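Side-chain contacts in glycerol-3-phosphate dehydrogenase [NAD(+)] (Dunaliella salina, PDB 6IUY), which probably interconverts dihydroxyacetone phosphate and sn-glycerol 3-phosphate with NAD, and through a second, haloacid dehalogenase-like domain takes the product on to glycerol: residues Q563-S568 and R592-E597; D569-I574 and P585-I590. All blocks are in the same frame, centred on the assembly; numbering follows the deposited sequence.

Contact 1 of 2, residues Q563-S568 and R592-E597. With NAD (nicotinamide-adenine-dinucleotide), chain C.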
loop_
_atom_site.group_PDB
_atom_site.type_symbol
_atom_site.label_atom_id
_atom_site.label_comp_id
_atom_site.label_asym_id
_atom_site.label_seq_id
_atom_site.Cartn_x
_atom_site.Cartn_y
_atom_site.Cartn_z
ATOM N N GLN A 563 17.050 -17.211 1.736
ATOM C CA GLN A 563 16.831 -16.680 0.393
ATOM C C GLN A 563 17.216 -15.204 0.224
ATOM O O GLN A 563 17.486 -14.764 -0.897
ATOM C CB GLN A 563 15.374 -16.881 -0.008
ATOM C CG GLN A 563 14.923 -18.325 -0.014
ATOM C CD GLN A 563 15.389 -19.097 -1.267
ATOM O OE1 GLN A 563 14.643 -19.219 -2.244
ATOM N NE2 GLN A 563 16.614 -19.627 -1.224
ATOM N N GLY A 564 17.252 -14.441 1.321
ATOM C CA GLY A 564 17.517 -12.999 1.246
ATOM C C GLY A 564 18.911 -12.522 0.818
ATOM O O GLY A 564 19.073 -11.492 0.139
ATOM N N VAL A 565 19.938 -13.258 1.201
ATOM C CA VAL A 565 21.291 -12.851 0.839
ATOM C C VAL A 565 21.577 -13.173 -0.626
ATOM O O VAL A 565 22.195 -12.366 -1.337
ATOM C CB VAL A 565 22.331 -13.516 1.751
ATOM C CG1 VAL A 565 23.731 -13.331 1.186
ATOM C CG2 VAL A 565 22.218 -12.940 3.149
ATOM N N LEU A 566 21.112 -14.337 -1.085
ATOM C CA LEU A 566 21.130 -14.650 -2.518
ATOM C C LEU A 566 20.371 -13.572 -3.300
ATOM O O LEU A 566 20.821 -13.110 -4.351
ATOM C CB LEU A 566 20.511 -16.027 -2.786
ATOM C CG LEU A 566 21.292 -17.253 -2.295
ATOM C CD1 LEU A 566 20.446 -18.513 -2.453
ATOM C CD2 LEU A 566 22.589 -17.394 -3.046
ATOM N N THR A 567 19.221 -13.156 -2.785
ATOM C CA THR A 567 18.440 -12.144 -3.492
ATOM C C THR A 567 19.162 -10.796 -3.438
ATOM O O THR A 567 19.140 -10.045 -4.396
ATOM C CB THR A 567 17.021 -12.011 -2.904
ATOM O OG1 THR A 567 16.419 -13.307 -2.802
ATOM C CG2 THR A 567 16.142 -11.096 -3.761
ATOM N N SER A 568 19.811 -10.492 -2.315
ATOM C CA SER A 568 20.598 -9.258 -2.211
ATOM C C SER A 568 21.657 -9.203 -3.312
ATOM O O SER A 568 21.807 -8.178 -3.991
ATOM C CB SER A 568 21.277 -9.152 -0.833
ATOM O OG SER A 568 21.922 -7.900 -0.673
ATOM N N ARG A 592 26.569 -4.197 0.823
ATOM C CA ARG A 592 27.871 -3.776 1.286
ATOM C C ARG A 592 28.152 -4.242 2.721
ATOM O O ARG A 592 29.309 -4.490 3.080
ATOM C CB ARG A 592 27.979 -2.263 1.169
ATOM C CG ARG A 592 27.997 -1.784 -0.272
ATOM C CD ARG A 592 29.305 -1.068 -0.546
ATOM N NE ARG A 592 29.233 0.330 -0.143
ATOM C CZ ARG A 592 30.278 1.125 0.075
ATOM N NH1 ARG A 592 31.522 0.676 -0.040
ATOM N NH2 ARG A 592 30.060 2.386 0.432
ATOM N N ILE A 593 27.102 -4.371 3.532
ATOM C CA ILE A 593 27.228 -4.874 4.917
ATOM C C ILE A 593 27.428 -6.382 4.948
ATOM O O ILE A 593 28.335 -6.889 5.606
ATOM C CB ILE A 593 25.985 -4.511 5.769
ATOM C CG1 ILE A 593 25.953 -3.003 6.023
ATOM C CG2 ILE A 593 25.972 -5.287 7.100
ATOM C CD1 ILE A 593 24.712 -2.540 6.662
ATOM N N ILE A 594 26.555 -7.100 4.248
ATOM C CA ILE A 594 26.761 -8.526 4.031
ATOM C C ILE A 594 28.195 -8.833 3.608
ATOM O O ILE A 594 28.809 -9.764 4.116
ATOM C CB ILE A 594 25.835 -9.067 2.955
ATOM C CG1 ILE A 594 24.398 -9.137 3.484
ATOM C CG2 ILE A 594 26.337 -10.443 2.478
ATOM C CD1 ILE A 594 23.371 -9.012 2.389
ATOM N N HIS A 595 28.729 -8.052 2.677
ATOM C CA HIS A 595 30.041 -8.381 2.130
ATOM C C HIS A 595 31.191 -7.644 2.808
ATOM O O HIS A 595 32.336 -7.785 2.408
ATOM C CB HIS A 595 30.036 -8.142 0.623
ATOM C CG HIS A 595 29.203 -9.142 -0.108
ATOM N ND1 HIS A 595 29.529 -10.483 -0.153
ATOM C CD2 HIS A 595 28.025 -9.022 -0.769
ATOM C CE1 HIS A 595 28.603 -11.138 -0.827
ATOM N NE2 HIS A 595 27.678 -10.275 -1.216
ATOM N N GLY A 596 30.879 -6.888 3.857
ATOM C CA GLY A 596 31.895 -6.404 4.772
ATOM C C GLY A 596 32.594 -5.128 4.352
ATOM O O GLY A 596 33.703 -4.853 4.799
ATOM N N GLU A 597 31.955 -4.340 3.495
ATOM C CA GLU A 597 32.543 -3.068 3.105
ATOM C C GLU A 597 32.052 -1.968 4.033
ATOM O O GLU A 597 32.738 -0.971 4.250
ATOM C CB GLU A 597 32.214 -2.715 1.652
ATOM C CG GLU A 597 32.661 -3.732 0.632
ATOM C CD GLU A 597 32.298 -3.296 -0.769
ATOM O OE1 GLU A 597 31.859 -2.135 -0.920
ATOM O OE2 GLU A 597 32.448 -4.103 -1.710
HETATM P PA NAD C . 13.100 -24.947 2.362
HETATM O O1A NAD C . 12.401 -25.666 3.442
HETATM O O2A NAD C . 13.634 -23.579 2.762
HETATM O O5B NAD C . 14.377 -25.807 1.832
HETATM C C5B NAD C . 14.409 -27.232 1.999
HETATM C C4B NAD C . 14.373 -27.923 0.612
HETATM O O4B NAD C . 15.481 -27.678 -0.032
HETATM C C3B NAD C . 14.363 -29.442 0.802
HETATM O O3B NAD C . 13.146 -29.990 0.583
HETATM C C2B NAD C . 15.373 -29.962 -0.240
HETATM O O2B NAD C . 14.757 -31.118 -0.962
HETATM C C1B NAD C . 15.579 -28.946 -1.006
HETATM N N9A NAD C . 16.854 -29.045 -1.579
HETATM C C8A NAD C . 18.059 -29.097 -0.966
HETATM N N7A NAD C . 19.000 -29.191 -1.931
HETATM C C5A NAD C . 18.382 -29.219 -3.142
HETATM C C6A NAD C . 18.856 -29.325 -4.438
HETATM N N6A NAD C . 20.216 -29.445 -4.837
HETATM N N1A NAD C . 18.001 -29.309 -5.469
HETATM C C2A NAD C . 16.663 -29.202 -5.229
HETATM N N3A NAD C . 16.193 -29.111 -3.964
HETATM C C4A NAD C . 17.058 -29.120 -2.925
HETATM O O3 NAD C . 12.067 -24.782 1.144
HETATM P PN NAD C . 10.641 -24.051 1.171
HETATM O O1N NAD C . 10.255 -23.658 2.586
HETATM O O2N NAD C . 9.568 -24.944 0.589
HETATM O O5D NAD C . 10.798 -22.711 0.352
HETATM C C5D NAD C . 10.974 -22.725 -1.053
HETATM C C4D NAD C . 10.456 -21.383 -1.589
HETATM O O4D NAD C . 9.361 -21.022 -0.944
HETATM C C3D NAD C . 11.489 -20.313 -1.300
HETATM O O3D NAD C . 11.678 -19.581 -2.411
HETATM C C2D NAD C . 10.865 -19.443 -0.173
HETATM O O2D NAD C . 11.455 -18.083 -0.283
HETATM C C1D NAD C . 9.586 -19.505 -0.414
HETATM N N1N NAD C . 8.723 -19.302 0.733
HETATM C C2N NAD C . 8.978 -19.875 1.962
HETATM C C3N NAD C . 8.115 -19.652 3.034
HETATM C C7N NAD C . 8.451 -20.291 4.399
HETATM O O7N NAD C . 7.898 -19.904 5.410
HETATM N N7N NAD C . 9.416 -21.360 4.441
HETATM C C4N NAD C . 6.994 -18.864 2.890
HETATM C C5N NAD C . 6.715 -18.309 1.653
HETATM C C6N NAD C . 7.582 -18.545 0.585
#
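Val565 and Ser568, one helical turn apart, both meet Ile594, while Gln563, just ahead of them in the chain, turns to the cofactor. The Gln563 chain is bent about the CB-CG bond (chi2 -78°), bringing its amide alongside the nicotinamide ribose, where O3D of NAD donates to OE1 at 3.0 Å. His353 also bonds to OE1, and NE2 meets Gln354. An amide suits the place because its acceptor and donor ends serve different partners at once. At Gly564 the helix 564-577 begins, its amide bonded to Asn529, which binds dihydroxyacetone phosphate. In Val565, CG1 lies anti to the backbone N (chi1 168°) and comes within 4.1 Å of CG2 of Ile594, the two side chains lying alongside with their ends pointing opposite ways. Phe549 of helix 549-556 touches both, so these branched side chains are part of the apolar filling of the helical C-terminal domain of the dehydrogenase. Thr567 folds its hydroxyl back on its own helix: OG1 reaches Gln563 O at 2.6 Å, from the opposite face of the carbonyl to its backbone N, so that two donors hold this oxygen. Ser568 offers Ile594 CD1 its OG at 3.6 Å and its CB at 3.8 Å; small enough to admit the methyl, it keeps its hydroxyl bonded to Asn591. The same CG2 of Ile594 also lies 3.8 Å above the His595 ring, over its centre. Gly596, whose positive phi (85°) suits glycine, closes the helix in a Schellman motif: Gly596 N bonds Ile593 O and Glu597 N bonds Arg592 O.

Contact 2 of 2, residues D569-I574 and P585-I590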
loop_
_atom_site.group_PDB
_atom_site.type_symbol
_atom_site.label_atom_id
_atom_site.label_comp_id
_atom_site.label_asym_id
_atom_site.label_seq_id
_atom_site.Cartn_x
_atom_site.Cartn_y
_atom_site.Cartn_z
ATOM N N ASP A 569 22.394 -10.299 -3.479
ATOM C CA ASP A 569 23.446 -10.358 -4.497
ATOM C C ASP A 569 22.850 -10.275 -5.891
ATOM O O ASP A 569 23.381 -9.581 -6.750
ATOM C CB ASP A 569 24.295 -11.638 -4.369
ATOM C CG ASP A 569 25.140 -11.671 -3.095
ATOM O OD1 ASP A 569 25.286 -10.621 -2.423
ATOM O OD2 ASP A 569 25.675 -12.752 -2.762
ATOM N N GLU A 570 21.746 -10.964 -6.132
ATOM C CA GLU A 570 21.165 -10.927 -7.473
ATOM C C GLU A 570 20.819 -9.488 -7.875
ATOM O O GLU A 570 21.200 -9.023 -8.947
ATOM C CB GLU A 570 19.930 -11.829 -7.555
ATOM C CG GLU A 570 20.274 -13.321 -7.437
ATOM C CD GLU A 570 19.221 -14.129 -6.669
ATOM O OE1 GLU A 570 18.070 -13.632 -6.504
ATOM O OE2 GLU A 570 19.552 -15.262 -6.229
ATOM N N VAL A 571 20.116 -8.784 -6.998
ATOM C CA VAL A 571 19.755 -7.390 -7.238
ATOM C C VAL A 571 20.982 -6.475 -7.322
ATOM O O VAL A 571 21.020 -5.545 -8.143
ATOM C CB VAL A 571 18.810 -6.874 -6.137
ATOM C CG1 VAL A 571 18.659 -5.338 -6.208
ATOM C CG2 VAL A 571 17.489 -7.552 -6.258
ATOM N N GLN A 572 21.994 -6.726 -6.500
ATOM C CA GLN A 572 23.164 -5.857 -6.549
ATOM C C GLN A 572 23.877 -5.990 -7.883
ATOM O O GLN A 572 24.390 -5.006 -8.420
ATOM C CB GLN A 572 24.138 -6.151 -5.411
ATOM C CG GLN A 572 25.050 -4.965 -5.107
ATOM C CD GLN A 572 24.259 -3.732 -4.722
ATOM O OE1 GLN A 572 23.160 -3.840 -4.178
ATOM N NE2 GLN A 572 24.796 -2.553 -5.020
ATOM N N GLU A 573 23.926 -7.212 -8.413
ATOM C CA GLU A 573 24.480 -7.449 -9.741
ATOM C C GLU A 573 23.774 -6.577 -10.778
ATOM O O GLU A 573 24.406 -5.882 -11.575
ATOM C CB GLU A 573 24.347 -8.926 -10.096
ATOM C CG GLU A 573 25.205 -9.387 -11.254
ATOM C CD GLU A 573 25.038 -10.872 -11.524
ATOM O OE1 GLU A 573 25.014 -11.259 -12.707
ATOM O OE2 GLU A 573 24.927 -11.651 -10.550
ATOM N N ILE A 574 22.450 -6.585 -10.742
ATOM C CA ILE A 574 21.680 -5.717 -11.623
ATOM C C ILE A 574 21.920 -4.220 -11.355
ATOM O O ILE A 574 22.006 -3.428 -12.297
ATOM C CB ILE A 574 20.170 -6.039 -11.518
ATOM C CG1 ILE A 574 19.927 -7.504 -11.920
ATOM C CG2 ILE A 574 19.342 -5.091 -12.384
ATOM C CD1 ILE A 574 18.569 -8.035 -11.545
ATOM N N PRO A 585 19.660 3.192 -2.178
ATOM C CA PRO A 585 20.682 3.237 -1.126
ATOM C C PRO A 585 20.522 2.118 -0.094
ATOM O O PRO A 585 21.534 1.578 0.312
ATOM C CB PRO A 585 20.479 4.623 -0.491
ATOM C CG PRO A 585 19.073 5.004 -0.843
ATOM C CD PRO A 585 18.830 4.407 -2.203
ATOM N N LEU A 586 19.306 1.759 0.320
ATOM C CA LEU A 586 19.213 0.753 1.374
ATOM C C LEU A 586 19.612 -0.620 0.840
ATOM O O LEU A 586 20.348 -1.345 1.509
ATOM C CB LEU A 586 17.810 0.700 1.986
ATOM C CG LEU A 586 17.600 -0.375 3.074
ATOM C CD1 LEU A 586 18.447 -0.117 4.323
ATOM C CD2 LEU A 586 16.140 -0.471 3.451
ATOM N N PHE A 587 19.128 -0.978 -0.354
ATOM C CA PHE A 587 19.517 -2.241 -0.987
ATOM C C PHE A 587 21.040 -2.322 -1.050
ATOM O O PHE A 587 21.645 -3.356 -0.781
ATOM C CB PHE A 587 18.939 -2.368 -2.403
ATOM C CG PHE A 587 17.467 -2.663 -2.443
ATOM C CD1 PHE A 587 16.746 -2.858 -1.284
ATOM C CD2 PHE A 587 16.810 -2.757 -3.657
ATOM C CE1 PHE A 587 15.386 -3.143 -1.343
ATOM C CE2 PHE A 587 15.459 -3.036 -3.716
ATOM C CZ PHE A 587 14.743 -3.231 -2.563
ATOM N N THR A 588 21.663 -1.208 -1.392
ATOM C CA THR A 588 23.096 -1.194 -1.589
ATOM C C THR A 588 23.866 -1.297 -0.283
ATOM O O THR A 588 24.865 -2.027 -0.212
ATOM C CB THR A 588 23.542 0.066 -2.333
ATOM O OG1 THR A 588 23.099 -0.011 -3.688
ATOM C CG2 THR A 588 25.074 0.189 -2.320
ATOM N N THR A 589 23.433 -0.586 0.760
ATOM C CA THR A 589 24.220 -0.674 1.987
ATOM C C THR A 589 23.989 -2.016 2.677
ATOM O O THR A 589 24.881 -2.514 3.351
ATOM C CB THR A 589 23.967 0.502 2.970
ATOM O OG1 THR A 589 23.179 0.072 4.081
ATOM C CG2 THR A 589 23.320 1.674 2.295
ATOM N N ILE A 590 22.829 -2.639 2.478
ATOM C CA ILE A 590 22.635 -4.009 2.975
ATOM C C ILE A 590 23.625 -5.008 2.346
ATOM O O ILE A 590 24.149 -5.888 3.037
ATOM C CB ILE A 590 21.202 -4.510 2.714
ATOM C CG1 ILE A 590 20.195 -3.762 3.589
ATOM C CG2 ILE A 590 21.121 -6.011 2.951
ATOM C CD1 ILE A 590 18.731 -4.106 3.294
#
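Gln572 and Thr588 meet across the two helices at about a right angle, the amide NE2 giving a weak but fairly straight hydrogen bond to Thr588 OG1 (3.3 Å, 164° at the hydrogen). The bend in the glutamine chain at chi2 (59°) swings its amide across to Thr588, with OE1 3.7 Å from Thr588 CA. Beside this polar pair lies an apolar one: Val571 CG1 comes obliquely to the Phe587 ring, 4.1 Å from CD2. Here a short, branched valine brings one methyl against the large flat ring. These pairs join helix 564-577 to helix 585-594, whose axes over these short segments come within 9.9 Å and run at 118° to each other. A third helix, 454-477, lies against the apolar side, its Ile466 touching both Val571 and Phe587. Thr588 OG1 is also bonded to the backbone carbonyls of Glu581, its strongest partner, and Phe584. The first turn is positioned by Glu494 of helix 481-502, whose carboxylate takes the amides of Leu586 and Phe587; Pro585, lacking an N-H, suits the start of this helix. With Gln572 cut back to an alanine, Thr588 OG1 would lose its amide donor and a gap would probably open beside the Val571-Phe587 pair. Since carbonyls can only accept, the single threonine proton must be directed to one of them or shared between the two, leaving OG1 to accept from the glutamine, which is consistent with the amide turning NE2, and not OE1, toward it.

Overall arrangement
Along the chain, the start of helix 564-577, with Gln563 just ahead of it, supplies the first half of contact 1, and the next turns, 569-574, that of contact 2. The chain then turns, and helix 585-594 and the turn after it return the second halves in reverse order, 585-590 for contact 2 and then 592-597 for contact 1. Contact 2 thus closes a loop of 10 residues, nested within the 23-residue loop closed by contact 1. Their centres are 8 Å apart, and a probable hydrogen bond from His595 NE2 to Asp569 OD1 (2.7 Å) joins them. Contact 2 ties the helix pair to helices 454-477 and 481-502, contact 1 to helix 549-556, with Gln563 leading to NAD.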